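Beta-mannosidase (Trichoderma harzianum, PDB 4CVU) probably hydrolyses terminal beta-linked mannose residues from the non-reducing ends of mannosides, as a fungal beta-mannosidase of glycoside hydrolase family 2. Local coordinates at residues L428-Y433 and N476-L481; F416-V421 and G440-S445; R403-F408 and Y433-E438. One frame throughout, in Å; residues are numbered along the deposited sequence.

Contact 1: residues L428-Y433 and N476-L481; sequences LPDWIY and NHHASL. With CD (cadmium ion), chain S; CD (cadmium ion), chain R.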
loop_
_atom_site.group_PDB
_atom_site.type_symbol
_atom_site.label_atom_id
_atom_site.label_comp_id
_atom_site.label_asym_id
_atom_site.label_seq_id
_atom_site.Cartn_x
_atom_site.Cartn_y
_atom_site.Cartn_z
ATOM N N LEU A 428 25.582 -17.303 11.505
ATOM C CA LEU A 428 24.854 -16.450 12.420
ATOM C C LEU A 428 25.784 -15.717 13.352
ATOM O O LEU A 428 26.812 -16.249 13.820
ATOM C CB LEU A 428 23.820 -17.236 13.252
ATOM C CG LEU A 428 22.738 -18.008 12.486
ATOM C CD1 LEU A 428 21.795 -18.661 13.471
ATOM C CD2 LEU A 428 21.956 -17.119 11.523
ATOM N N PRO A 429 25.431 -14.477 13.655
ATOM C CA PRO A 429 26.211 -13.742 14.648
ATOM C C PRO A 429 26.121 -14.376 16.034
ATOM O O PRO A 429 25.141 -15.063 16.330
ATOM C CB PRO A 429 25.542 -12.352 14.644
ATOM C CG PRO A 429 24.865 -12.248 13.331
ATOM C CD PRO A 429 24.447 -13.640 12.959
ATOM N N ASP A 430 27.146 -14.157 16.866
ATOM C CA ASP A 430 27.204 -14.675 18.222
ATOM C C ASP A 430 25.883 -14.473 19.000
ATOM O O ASP A 430 25.434 -15.381 19.700
ATOM C CB ASP A 430 28.404 -14.042 19.013
ATOM C CG ASP A 430 28.357 -14.347 20.531
ATOM O OD1 ASP A 430 28.406 -15.541 20.985
ATOM O OD2 ASP A 430 28.277 -13.375 21.317
ATOM N N TRP A 431 25.286 -13.290 18.898
ATOM C CA TRP A 431 24.111 -12.999 19.688
ATOM C C TRP A 431 22.907 -13.914 19.409
ATOM O O TRP A 431 22.100 -14.125 20.301
ATOM C CB TRP A 431 23.734 -11.516 19.632
ATOM C CG TRP A 431 23.219 -11.013 18.323
ATOM C CD1 TRP A 431 23.943 -10.438 17.312
ATOM C CD2 TRP A 431 21.855 -10.977 17.906
ATOM N NE1 TRP A 431 23.112 -10.070 16.285
ATOM C CE2 TRP A 431 21.826 -10.388 16.620
ATOM C CE3 TRP A 431 20.650 -11.394 18.488
ATOM C CZ2 TRP A 431 20.631 -10.195 15.911
ATOM C CZ3 TRP A 431 19.473 -11.202 17.784
ATOM C CH2 TRP A 431 19.474 -10.603 16.506
ATOM N N ILE A 432 22.827 -14.500 18.215
ATOM C CA ILE A 432 21.726 -15.395 17.875
ATOM C C ILE A 432 21.979 -16.805 18.445
ATOM O O ILE A 432 21.057 -17.423 18.958
ATOM C CB ILE A 432 21.474 -15.447 16.343
ATOM C CG1 ILE A 432 21.000 -14.086 15.853
ATOM C CG2 ILE A 432 20.429 -16.512 16.013
ATOM C CD1 ILE A 432 20.746 -13.994 14.361
ATOM N N TYR A 433 23.203 -17.313 18.318
ATOM C CA TYR A 433 23.599 -18.558 18.985
ATOM C C TYR A 433 23.426 -18.409 20.499
ATOM O O TYR A 433 23.074 -19.354 21.164
ATOM C CB TYR A 433 25.056 -18.967 18.668
ATOM C CG TYR A 433 25.235 -19.748 17.363
ATOM C CD1 TYR A 433 25.434 -19.098 16.144
ATOM C CD2 TYR A 433 25.233 -21.140 17.354
ATOM C CE1 TYR A 433 25.594 -19.815 14.947
ATOM C CE2 TYR A 433 25.420 -21.858 16.170
ATOM C CZ TYR A 433 25.602 -21.190 14.966
ATOM O OH TYR A 433 25.776 -21.883 13.767
ATOM N N ASN A 476 32.598 -22.122 17.961
ATOM C CA ASN A 476 32.821 -23.425 18.584
ATOM C C ASN A 476 32.394 -23.541 20.048
ATOM O O ASN A 476 32.045 -24.617 20.503
ATOM C CB ASN A 476 34.301 -23.833 18.492
ATOM C CG ASN A 476 34.488 -25.300 18.726
ATOM O OD1 ASN A 476 34.047 -26.129 17.937
ATOM N ND2 ASN A 476 35.095 -25.635 19.839
ATOM N N HIS A 477 32.423 -22.428 20.770
ATOM C CA HIS A 477 32.113 -22.445 22.195
ATOM C C HIS A 477 30.632 -22.460 22.554
ATOM O O HIS A 477 30.292 -22.549 23.732
ATOM C CB HIS A 477 32.708 -21.195 22.841
ATOM C CG HIS A 477 31.981 -19.947 22.499
ATOM N ND1 HIS A 477 31.004 -19.415 23.315
ATOM C CD2 HIS A 477 32.063 -19.129 21.425
ATOM C CE1 HIS A 477 30.531 -18.309 22.770
ATOM N NE2 HIS A 477 31.151 -18.120 21.625
ATOM N N HIS A 478 29.762 -22.280 21.549
ATOM C CA HIS A 478 28.322 -22.263 21.780
ATOM C C HIS A 478 27.785 -23.643 22.039
ATOM O O HIS A 478 27.923 -24.525 21.184
ATOM C CB HIS A 478 27.611 -21.651 20.572
ATOM C CG HIS A 478 27.780 -20.176 20.479
ATOM N ND1 HIS A 478 27.201 -19.317 21.386
ATOM C CD2 HIS A 478 28.478 -19.406 19.622
ATOM C CE1 HIS A 478 27.496 -18.075 21.061
ATOM N NE2 HIS A 478 28.299 -18.099 20.017
ATOM N N ALA A 479 27.144 -23.838 23.199
ATOM C CA ALA A 479 26.550 -25.159 23.512
ATOM C C ALA A 479 25.449 -25.593 22.536
ATOM O O ALA A 479 25.254 -26.793 22.306
ATOM C CB ALA A 479 26.027 -25.187 24.926
ATOM N N SER A 480 24.765 -24.615 21.931
ATOM C CA SER A 480 23.697 -24.916 20.951
ATOM C C SER A 480 24.225 -25.518 19.631
ATOM O O SER A 480 23.489 -26.193 18.920
ATOM C CB SER A 480 22.929 -23.641 20.657
ATOM O OG SER A 480 23.686 -22.861 19.770
ATOM N N LEU A 481 25.486 -25.275 19.300
ATOM C CA LEU A 481 26.050 -25.715 18.035
ATOM C C LEU A 481 26.058 -27.226 18.032
ATOM O O LEU A 481 26.569 -27.844 18.945
ATOM C CB LEU A 481 27.471 -25.168 17.844
ATOM C CG LEU A 481 28.246 -25.677 16.618
ATOM C CD1 LEU A 481 27.530 -25.299 15.327
ATOM C CD2 LEU A 481 29.695 -25.156 16.602
HETATM CD CD CD S . 30.955 -15.721 20.236
HETATM CD CD CD R . 27.850 -14.315 23.340
HETATM O O HOH W 1 30.110 -16.463 18.060
HETATM O O HOH W 2 27.847 -12.425 24.317
HETATM O O HOH W 3 29.571 -15.709 24.634
HETATM O O HOH W 4 31.559 -13.490 21.580
#
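Tyr433 sets its CB squarely over the His478 imidazole, 3.4 Å from the ring centroid and 4° off the normal, a CH-pi contact. The two rings themselves are slid apart, with planes 28° from parallel, and barely overlap. His477 CE1 lies over the opposite face of His478, toward its rim, so the imidazole is sandwiched. Its ND1 is hydrogen-bonded to Asp437. Further along the Tyr433 ring, Ser480 OG meets the edge at CD2 (3.3 Å), and Leu481 CD1 packs 4.1 Å from CE2; the phenol OH bonds to Ser445.

Packing gives way to metal and water at Asp430. With CG anti to the backbone N (chi1 169°), its carboxylate is carried to two cadmium ions and bridges them. OD1 binds one ion at 2.7 Å, which His477 NE2 also binds at 2.8 Å, together with two waters. Both oxygens bind the second ion, OD2 at 2.3 Å, with Asp434 and two more waters. One of the first ion's waters lies in the His478 ring plane, 3.1 Å from NE2.

Cadmium thus couples helix 430-439 to the loop before strand 481-485; a neutral His477 would be expected, its ND1 hydrogen-bonded to Arg345 O, beside a charged Asp430.

Contact 2: residues F416-V421 and G440-S445; sequences FNMLRV and GVLLWS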
loop_
_atom_site.group_PDB
_atom_site.type_symbol
_atom_site.label_atom_id
_atom_site.label_comp_id
_atom_site.label_asym_id
_atom_site.label_seq_id
_atom_site.Cartn_x
_atom_site.Cartn_y
_atom_site.Cartn_z
ATOM N N PHE A 416 9.869 -27.569 19.470
ATOM C CA PHE A 416 11.114 -27.835 18.779
ATOM C C PHE A 416 12.232 -28.214 19.761
ATOM O O PHE A 416 12.198 -27.841 20.882
ATOM C CB PHE A 416 11.592 -26.600 17.971
ATOM C CG PHE A 416 10.900 -26.378 16.665
ATOM C CD1 PHE A 416 9.562 -26.574 16.517
ATOM C CD2 PHE A 416 11.586 -25.894 15.622
ATOM C CE1 PHE A 416 8.944 -26.294 15.333
ATOM C CE2 PHE A 416 10.978 -25.626 14.450
ATOM C CZ PHE A 416 9.656 -25.813 14.308
ATOM N N ASN A 417 13.207 -28.990 19.335
ATOM C CA ASN A 417 14.488 -29.054 20.012
ATOM C C ASN A 417 15.646 -28.794 19.077
ATOM O O ASN A 417 16.793 -28.768 19.525
ATOM C CB ASN A 417 14.664 -30.363 20.786
ATOM C CG ASN A 417 14.476 -31.569 19.917
ATOM O OD1 ASN A 417 14.788 -31.522 18.750
ATOM N ND2 ASN A 417 13.860 -32.610 20.455
ATOM N N MET A 418 15.353 -28.504 17.799
ATOM C CA MET A 418 16.395 -28.282 16.798
ATOM C C MET A 418 15.902 -27.376 15.672
ATOM O O MET A 418 14.719 -27.434 15.295
ATOM C CB MET A 418 16.844 -29.643 16.187
ATOM C CG MET A 418 18.020 -29.545 15.238
ATOM S SD MET A 418 18.535 -31.183 14.616
ATOM C CE MET A 418 19.656 -31.709 15.887
ATOM N N LEU A 419 16.811 -26.511 15.202
ATOM C CA LEU A 419 16.727 -25.854 13.919
ATOM C C LEU A 419 17.915 -26.247 13.063
ATOM O O LEU A 419 19.070 -26.321 13.544
ATOM C CB LEU A 419 16.680 -24.303 14.046
ATOM C CG LEU A 419 15.528 -23.705 14.827
ATOM C CD1 LEU A 419 15.769 -22.226 15.124
ATOM C CD2 LEU A 419 14.225 -23.865 14.092
ATOM N N ARG A 420 17.667 -26.451 11.772
ATOM C CA ARG A 420 18.732 -26.502 10.814
ATOM C C ARG A 420 18.962 -25.128 10.250
ATOM O O ARG A 420 18.070 -24.592 9.599
ATOM C CB ARG A 420 18.407 -27.449 9.665
ATOM C CG ARG A 420 19.321 -27.236 8.478
ATOM C CD ARG A 420 19.288 -28.454 7.583
ATOM N NE ARG A 420 20.074 -28.258 6.367
ATOM C CZ ARG A 420 19.611 -28.249 5.119
ATOM N NH1 ARG A 420 18.324 -28.393 4.836
ATOM N NH2 ARG A 420 20.462 -28.089 4.126
ATOM N N VAL A 421 20.146 -24.579 10.490
ATOM C CA VAL A 421 20.528 -23.280 9.980
ATOM C C VAL A 421 21.029 -23.480 8.541
ATOM O O VAL A 421 22.194 -23.774 8.291
ATOM C CB VAL A 421 21.574 -22.570 10.864
ATOM C CG1 VAL A 421 21.797 -21.141 10.390
ATOM C CG2 VAL A 421 21.131 -22.556 12.295
ATOM N N GLY A 440 18.048 -23.687 24.830
ATOM C CA GLY A 440 18.189 -25.126 24.557
ATOM C C GLY A 440 17.738 -25.637 23.197
ATOM O O GLY A 440 17.259 -26.773 23.078
ATOM N N VAL A 441 17.893 -24.808 22.164
ATOM C CA VAL A 441 17.562 -25.215 20.815
ATOM C C VAL A 441 18.858 -25.624 20.119
ATOM O O VAL A 441 19.776 -24.815 19.939
ATOM C CB VAL A 441 16.824 -24.068 20.072
ATOM C CG1 VAL A 441 16.382 -24.484 18.684
ATOM C CG2 VAL A 441 15.633 -23.542 20.886
ATOM N N LEU A 442 18.967 -26.897 19.706
ATOM C CA LEU A 442 20.155 -27.325 18.965
ATOM C C LEU A 442 20.184 -26.680 17.605
ATOM O O LEU A 442 19.126 -26.623 16.944
ATOM C CB LEU A 442 20.160 -28.873 18.792
ATOM C CG LEU A 442 20.448 -29.634 20.092
ATOM C CD1 LEU A 442 20.278 -31.151 19.901
ATOM C CD2 LEU A 442 21.858 -29.334 20.565
ATOM N N LEU A 443 21.351 -26.172 17.185
ATOM C CA LEU A 443 21.540 -25.573 15.889
ATOM C C LEU A 443 22.447 -26.409 14.984
ATOM O O LEU A 443 23.672 -26.363 15.099
ATOM C CB LEU A 443 22.123 -24.149 16.003
ATOM C CG LEU A 443 21.224 -23.153 16.671
ATOM C CD1 LEU A 443 21.771 -21.739 16.662
ATOM C CD2 LEU A 443 19.822 -23.245 16.129
ATOM N N TRP A 444 21.855 -27.135 14.067
ATOM C CA TRP A 444 22.607 -27.815 13.068
ATOM C C TRP A 444 23.068 -26.762 12.085
ATOM O O TRP A 444 22.270 -26.263 11.377
ATOM C CB TRP A 444 21.706 -28.849 12.425
ATOM C CG TRP A 444 21.941 -29.259 11.016
ATOM C CD1 TRP A 444 22.729 -28.681 10.068
ATOM C CD2 TRP A 444 21.387 -30.408 10.401
ATOM N NE1 TRP A 444 22.662 -29.371 8.910
ATOM C CE2 TRP A 444 21.847 -30.442 9.079
ATOM C CE3 TRP A 444 20.495 -31.373 10.823
ATOM C CZ2 TRP A 444 21.479 -31.442 8.183
ATOM C CZ3 TRP A 444 20.144 -32.378 9.934
ATOM C CH2 TRP A 444 20.610 -32.389 8.640
ATOM N N SER A 445 24.362 -26.534 11.969
ATOM C CA SER A 445 24.905 -25.455 11.215
ATOM C C SER A 445 25.633 -25.864 9.959
ATOM O O SER A 445 26.031 -27.012 9.826
ATOM C CB SER A 445 25.782 -24.562 12.088
ATOM O OG SER A 445 25.077 -24.262 13.242
#
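Leu419 is held through both backbone polar atoms between Leu442 and Trp444: its N donates to Leu442 O at 2.9 Å, and its O accepts from Trp444 N. The same pattern extends both ways, with Leu442 N donating to Asn417 O and Val421 N to Trp444 O. Leu419, Leu442 and Trp444 each bond through N and O to two different residues of the facing strand, as parallel pairing requires, and the segment axes run 22° apart at a closest approach of 4.7 Å. All four bonds have the same length. Leu442 O also receives a CA-H...O contact from Met418 CA (3.2 Å).

On the face carrying Met418, Arg420 and Trp444, the extended arginine lays CD over one face of the indole, a CH-pi contact 3.8 Å from the centroid of the five-membered ring. Trp444 NE1 hydrogen-bonds to Glu446 OE2, the oxygen that also pairs with Arg420 NE, so one carboxylate fastens both side chains. NH1 also meets Glu594, in a salt bridge, and Asn388, and NH2 bonds to Asn488. On the face of Leu419 and Leu443 the contacts are apolar: Leu443 CD2 touches Leu419 CB at 3.9 Å. Two valines also touch these leucines, Val421 CG2 at 4.1 Å from Leu443 CD2 and Val441 CG1 against Leu419 CG.

Strands 418-421 and 442-446 are the parallel pair of a beta-alpha-beta unit, with helix 430-439 between them in the chain; in the mixed sheet they lie between strands 380-389 and 481-485, and Phe408 of helix 401-413 packs on Leu419 and Val441.

Contact 3: residues R403-F408 and Y433-E438; sequences RMNRLF and YDIADE. With CD (cadmium ion), chain R; CD (cadmium ion), chain V.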
loop_
_atom_site.group_PDB
_atom_site.type_symbol
_atom_site.label_atom_id
_atom_site.label_comp_id
_atom_site.label_asym_id
_atom_site.label_seq_id
_atom_site.Cartn_x
_atom_site.Cartn_y
_atom_site.Cartn_z
ATOM N N ARG A 403 13.069 -9.162 17.401
ATOM C CA ARG A 403 12.549 -9.952 16.311
ATOM C C ARG A 403 12.970 -11.421 16.469
ATOM O O ARG A 403 12.179 -12.314 16.217
ATOM C CB ARG A 403 12.990 -9.413 14.946
ATOM C CG ARG A 403 12.123 -8.283 14.393
ATOM C CD ARG A 403 12.672 -7.721 13.070
ATOM N NE ARG A 403 12.515 -8.725 12.012
ATOM C CZ ARG A 403 12.932 -8.609 10.751
ATOM N NH1 ARG A 403 13.493 -7.500 10.337
ATOM N NH2 ARG A 403 12.704 -9.614 9.881
ATOM N N MET A 404 14.221 -11.671 16.864
ATOM C CA MET A 404 14.721 -13.043 16.951
ATOM C C MET A 404 14.247 -13.711 18.251
ATOM O O MET A 404 13.969 -14.901 18.271
ATOM C CB MET A 404 16.243 -13.088 16.841
ATOM C CG MET A 404 16.754 -12.694 15.463
ATOM S SD MET A 404 16.146 -13.798 14.166
ATOM C CE MET A 404 16.546 -15.405 14.871
ATOM N N ASN A 405 14.091 -12.935 19.321
ATOM C CA ASN A 405 13.456 -13.479 20.514
ATOM C C ASN A 405 12.004 -13.955 20.276
ATOM O O ASN A 405 11.655 -15.084 20.681
ATOM C CB ASN A 405 13.586 -12.502 21.706
ATOM C CG ASN A 405 14.912 -12.699 22.465
ATOM O OD1 ASN A 405 15.216 -13.802 22.886
ATOM N ND2 ASN A 405 15.688 -11.643 22.619
ATOM N N ARG A 406 11.196 -13.158 19.554
ATOM C CA ARG A 406 9.830 -13.587 19.200
ATOM C C ARG A 406 9.843 -14.865 18.365
ATOM O O ARG A 406 8.996 -15.741 18.512
ATOM C CB ARG A 406 9.102 -12.515 18.407
ATOM C CG ARG A 406 8.813 -11.252 19.245
ATOM C CD ARG A 406 7.780 -10.374 18.565
ATOM N NE ARG A 406 8.255 -9.654 17.396
ATOM C CZ ARG A 406 8.831 -8.437 17.433
ATOM N NH1 ARG A 406 9.078 -7.830 18.562
ATOM N NH2 ARG A 406 9.175 -7.830 16.302
ATOM N N LEU A 407 10.778 -14.922 17.419
ATOM C CA LEU A 407 10.925 -16.129 16.599
ATOM C C LEU A 407 11.306 -17.334 17.468
ATOM O O LEU A 407 10.823 -18.476 17.224
ATOM C CB LEU A 407 11.961 -15.893 15.504
ATOM C CG LEU A 407 12.232 -17.070 14.563
ATOM C CD1 LEU A 407 12.627 -16.505 13.196
ATOM C CD2 LEU A 407 13.336 -17.964 15.064
ATOM N N PHE A 408 12.212 -17.146 18.418
ATOM C CA PHE A 408 12.547 -18.290 19.286
ATOM C C PHE A 408 11.401 -18.692 20.213
ATOM O O PHE A 408 11.205 -19.880 20.437
ATOM C CB PHE A 408 13.865 -18.095 20.030
ATOM C CG PHE A 408 15.045 -18.541 19.229
ATOM C CD1 PHE A 408 15.477 -19.875 19.289
ATOM C CD2 PHE A 408 15.708 -17.658 18.387
ATOM C CE1 PHE A 408 16.601 -20.280 18.568
ATOM C CE2 PHE A 408 16.802 -18.068 17.647
ATOM C CZ PHE A 408 17.235 -19.392 17.725
ATOM N N TYR A 433 23.203 -17.313 18.318
ATOM C CA TYR A 433 23.599 -18.558 18.985
ATOM C C TYR A 433 23.426 -18.409 20.499
ATOM O O TYR A 433 23.074 -19.354 21.164
ATOM C CB TYR A 433 25.056 -18.967 18.668
ATOM C CG TYR A 433 25.235 -19.748 17.363
ATOM C CD1 TYR A 433 25.434 -19.098 16.144
ATOM C CD2 TYR A 433 25.233 -21.140 17.354
ATOM C CE1 TYR A 433 25.594 -19.815 14.947
ATOM C CE2 TYR A 433 25.420 -21.858 16.170
ATOM C CZ TYR A 433 25.602 -21.190 14.966
ATOM O OH TYR A 433 25.776 -21.883 13.767
ATOM N N ASP A 434 23.655 -17.217 21.046
ATOM C CA ASP A 434 23.409 -16.994 22.470
ATOM C C ASP A 434 21.987 -17.304 22.885
ATOM O O ASP A 434 21.757 -17.880 23.958
ATOM C CB ASP A 434 23.669 -15.530 22.851
ATOM C CG ASP A 434 25.127 -15.213 22.969
ATOM O OD1 ASP A 434 25.994 -16.146 22.941
ATOM O OD2 ASP A 434 25.391 -13.997 23.093
ATOM N N ILE A 435 21.039 -16.901 22.062
ATOM C CA ILE A 435 19.647 -17.115 22.335
ATOM C C ILE A 435 19.398 -18.633 22.312
ATOM O O ILE A 435 18.780 -19.220 23.198
ATOM C CB ILE A 435 18.789 -16.379 21.296
ATOM C CG1 ILE A 435 18.836 -14.866 21.621
ATOM C CG2 ILE A 435 17.343 -16.854 21.376
ATOM C CD1 ILE A 435 18.435 -13.968 20.509
ATOM N N ALA A 436 19.919 -19.265 21.303
ATOM C CA ALA A 436 19.766 -20.738 21.199
ATOM C C ALA A 436 20.356 -21.424 22.428
ATOM O O ALA A 436 19.674 -22.168 23.124
ATOM C CB ALA A 436 20.451 -21.194 19.926
ATOM N N ASP A 437 21.610 -21.109 22.746
ATOM C CA ASP A 437 22.287 -21.623 23.945
ATOM C C ASP A 437 21.421 -21.653 25.201
ATOM O O ASP A 437 21.266 -22.688 25.857
ATOM C CB ASP A 437 23.502 -20.725 24.273
ATOM C CG ASP A 437 24.642 -20.903 23.345
ATOM O OD1 ASP A 437 24.644 -21.835 22.504
ATOM O OD2 ASP A 437 25.608 -20.107 23.480
ATOM N N GLU A 438 20.874 -20.495 25.559
ATOM C CA GLU A 438 20.152 -20.365 26.811
ATOM C C GLU A 438 18.758 -20.963 26.830
ATOM O O GLU A 438 18.266 -21.320 27.901
ATOM C CB GLU A 438 20.092 -18.898 27.217
ATOM C CG GLU A 438 19.212 -18.071 26.321
ATOM C CD GLU A 438 19.495 -16.587 26.459
ATOM O OE1 GLU A 438 20.425 -16.243 27.217
ATOM O OE2 GLU A 438 18.841 -15.771 25.776
HETATM CD CD CD R . 27.850 -14.315 23.340
HETATM CD CD CD V . 19.737 -13.705 26.452
HETATM O O HOH W 5 16.394 -15.578 24.653
HETATM O O HOH W 2 27.847 -12.425 24.317
HETATM O O HOH W 3 29.571 -15.709 24.634
HETATM O O HOH W 6 20.595 -11.872 27.801
#
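Asn405 OD1 is gripped by a water that donates to it at 2.8 Å and by Arg439 NH2. The same water donates to Glu438 OE2 at 2.7 Å, which makes it a bridge between the two helices; no direct hydrogen bond joins these segments. Glu438 also holds a cadmium ion with both carboxylate oxygens, the closer being OE2 at 2.4 Å, and OE1 accepts from Arg345.

Beside this polar bridge the interface is mainly hydrocarbon. Ile435 does most of the touching, and its two branches go to different partners. CG2 lies over one face of the Phe408 ring, displaced toward the rim: it is 3.5 Å from CD2 and 3.8 Å from the centroid, 24° off the normal, a CH-pi contact. The other branch reaches back along helix 401-413, CG1 standing 4.0 Å from Asn405 OD1 and CD1 meeting Met404 CB. Phe408 CE1 closes the contact against Ala436 CB at 4.2 Å.

The helix segments run in roughly the same direction, 34° apart with axes 10.7 Å from each other, a wide spacing spanned by the large side chains Phe408 and Ile435. Neighbouring, similarly directed helices packed outside parallel strands are what the alternating beta/alpha units of a TIM barrel produce, and the catalytic domain of family 2 glycoside hydrolases has that fold; helices 401-413 and 430-439 fit it as consecutive outer helices.

Of the elements involved, helix 401-413 comes first from the N terminus, then strand 418-421, helix 430-439, strand 442-446 and, after helix 458-475, the loop leading into strand 481-485. Contact 3 closes the loop from the first helix to the second, across strand 418-421. Contact 2 closes the beta-alpha-beta crossover whose helix is 430-439, and contact 1 joins that helix to the loop at 476-481. None nests within another: the segments alternate in every pair. Contacts 1 and 3 share Tyr433 and one cadmium ion. Ser480 O, 2.8 Å from Leu443 N in a probable hydrogen bond, links contacts 1 and 2; Leu443 CD1 packs on Ala436 CB between contacts 2 and 3. Together the three tie sheet, outer helices and loop.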